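Acetyltransferase, GNAT family (Streptococcus agalactiae 2603V/R, PDB 2PC1) probably transfers an acyl group, most likely acetyl from acetyl-CoA as in other GNAT-family enzymes, to an acceptor that is not established. Local coordinates at residues A[65-70]-A[83-88]. Residues are numbered along the deposited sequence; the frame is centred on the assembly and turned at random. Where two conformers were deposited one is given.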
loop_
_atom_site.group_PDB
_atom_site.type_symbol
_atom_site.label_atom_id
_atom_site.label_comp_id
_atom_site.label_asym_id
_atom_site.label_seq_id
_atom_site.Cartn_x
_atom_site.Cartn_y
_atom_site.Cartn_z
ATOM N N ILE A 65 -6.576 6.361 11.903
ATOM C CA ILE A 65 -6.246 6.391 13.328
ATOM C C ILE A 65 -5.987 4.962 13.825
ATOM O O ILE A 65 -5.053 4.729 14.572
ATOM C CB ILE A 65 -7.341 7.088 14.171
ATOM C CG1 ILE A 65 -7.325 8.594 13.893
ATOM C CG2 ILE A 65 -7.125 6.823 15.678
ATOM C CD1 ILE A 65 -8.512 9.374 14.444
ATOM N N ASP A 66 -6.817 4.018 13.369
ATOM C CA ASP A 66 -6.608 2.621 13.730
ATOM C C ASP A 66 -5.233 2.123 13.257
ATOM O O ASP A 66 -4.527 1.442 13.986
ATOM C CB ASP A 66 -7.743 1.714 13.237
ATOM C CG ASP A 66 -9.008 1.823 14.096
ATOM O OD1 ASP A 66 -8.947 2.417 15.190
ATOM O OD2 ASP A 66 -10.052 1.270 13.685
ATOM N N ASP A 67 -4.831 2.498 12.045
ATOM C CA ASP A 67 -3.498 2.170 11.551
ATOM C C ASP A 67 -2.392 2.723 12.433
ATOM O O ASP A 67 -1.420 2.064 12.685
ATOM C CB ASP A 67 -3.283 2.700 10.111
ATOM C CG ASP A 67 -3.971 1.888 9.054
ATOM O OD1 ASP A 67 -4.424 0.755 9.310
ATOM O OD2 ASP A 67 -4.045 2.400 7.911
ATOM N N ILE A 68 -2.556 3.946 12.920
ATOM C CA ILE A 68 -1.578 4.537 13.814
ATOM C C ILE A 68 -1.581 3.840 15.181
ATOM O O ILE A 68 -0.511 3.533 15.716
ATOM C CB ILE A 68 -1.797 6.070 13.939
ATOM C CG1 ILE A 68 -1.563 6.745 12.581
ATOM C CG2 ILE A 68 -0.836 6.664 14.985
ATOM C CD1 ILE A 68 -1.980 8.207 12.523
ATOM N N LEU A 69 -2.768 3.574 15.736
ATOM C CA LEU A 69 -2.873 2.855 17.004
ATOM C C LEU A 69 -2.251 1.478 16.920
ATOM O O LEU A 69 -1.572 1.039 17.861
ATOM C CB LEU A 69 -4.345 2.737 17.424
ATOM C CG LEU A 69 -5.052 4.048 17.775
ATOM C CD1 LEU A 69 -6.547 3.787 18.038
ATOM C CD2 LEU A 69 -4.423 4.640 19.000
ATOM N N ASN A 70 -2.496 0.791 15.803
ATOM C CA ASN A 70 -2.004 -0.585 15.606
ATOM C C ASN A 70 -0.532 -0.651 15.191
ATOM O O ASN A 70 0.026 -1.748 15.106
ATOM C CB ASN A 70 -2.862 -1.337 14.574
ATOM C CG ASN A 70 -4.284 -1.621 15.063
ATOM O OD1 ASN A 70 -4.499 -1.902 16.242
ATOM N ND2 ASN A 70 -5.251 -1.585 14.152
ATOM N N ALA A 83 4.457 13.012 1.937
ATOM C CA ALA A 83 4.207 12.743 0.539
ATOM C C ALA A 83 3.524 11.409 0.235
ATOM O O ALA A 83 2.907 11.229 -0.814
ATOM C CB ALA A 83 5.512 12.807 -0.205
ATOM N N THR A 84 3.711 10.414 1.097
ATOM C CA THR A 84 3.201 9.084 0.852
ATOM C C THR A 84 2.740 8.493 2.180
ATOM O O THR A 84 3.220 8.849 3.237
ATOM C CB THR A 84 4.257 8.149 0.254
ATOM O OG1 THR A 84 5.362 8.013 1.164
ATOM C CG2 THR A 84 4.797 8.667 -1.082
ATOM N N TYR A 85 1.853 7.525 2.063
ATOM C CA TYR A 85 1.304 6.776 3.189
ATOM C C TYR A 85 1.103 5.341 2.795
ATOM O O TYR A 85 0.713 5.065 1.646
ATOM C CB TYR A 85 -0.051 7.369 3.596
ATOM C CG TYR A 85 -0.693 6.601 4.726
ATOM C CD1 TYR A 85 -0.364 6.898 6.013
ATOM C CD2 TYR A 85 -1.609 5.581 4.494
ATOM C CE1 TYR A 85 -0.929 6.204 7.066
ATOM C CE2 TYR A 85 -2.174 4.880 5.534
ATOM C CZ TYR A 85 -1.813 5.182 6.803
ATOM O OH TYR A 85 -2.362 4.500 7.888
ATOM N N ALA A 86 1.321 4.420 3.718
ATOM C CA ALA A 86 0.853 3.047 3.567
ATOM C C ALA A 86 0.689 2.431 4.922
ATOM O O ALA A 86 1.367 2.817 5.873
ATOM C CB ALA A 86 1.801 2.227 2.784
ATOM N N ALA A 87 -0.206 1.456 4.996
ATOM C CA ALA A 87 -0.306 0.598 6.160
ATOM C C ALA A 87 0.459 -0.689 5.888
ATOM O O ALA A 87 0.294 -1.285 4.814
ATOM C CB ALA A 87 -1.757 0.267 6.447
ATOM N N VAL A 88 1.254 -1.123 6.831
ATOM C CA VAL A 88 2.088 -2.320 6.719
ATOM C C VAL A 88 1.673 -3.233 7.866
ATOM O O VAL A 88 1.804 -2.865 9.040
ATOM C CB VAL A 88 3.582 -1.975 6.824
ATOM C CG1 VAL A 88 4.416 -3.238 6.739
ATOM C CG2 VAL A 88 3.966 -0.993 5.742
#
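D67, on helix 61-70, meets Y85 and A87 of strand 81-91 on one face of the central mixed sheet of the GNAT fold. The helix is followed in the chain by strands 73-78 and 81-91, an antiparallel pair, so the contact folds the helix back over the second strand of the hairpin that follows it. Y85 OH donates a hydrogen bond to D67 OD2 at 2.7 Å. The carboxylate oxygen lies at the edge of the phenol, in the plane of the ring, and accepts through its anti lone pair, the one turned away from OD1. Carboxylate and ring planes differ by only 20°, and D67 CB also comes within 3.0 Å of Y85 OH. Y85 already points at the helix, and with CG anti to the backbone N (chi1 178°) its ring extends in that direction to put OH beside D67. Two residues along, the methyl of A87 points to the same side of the sheet and packs against the carboxylate, its CB 3.5 Å from D67 OD2 and 3.8 Å from D67 CG.

Beside this polar cluster, A73 of strand 73-78 touches D67, I68 and Y85. On the other face of the sheet, A86 packs on F132 of helix 127-139. A second partner holds the acid from the neighbouring strand 111-119: two donors grip one buried oxygen, which helps fix the rotation of the carboxylate, as R116 forms a salt bridge through NE to the same D67 OD2 that accepts from Y85 OH.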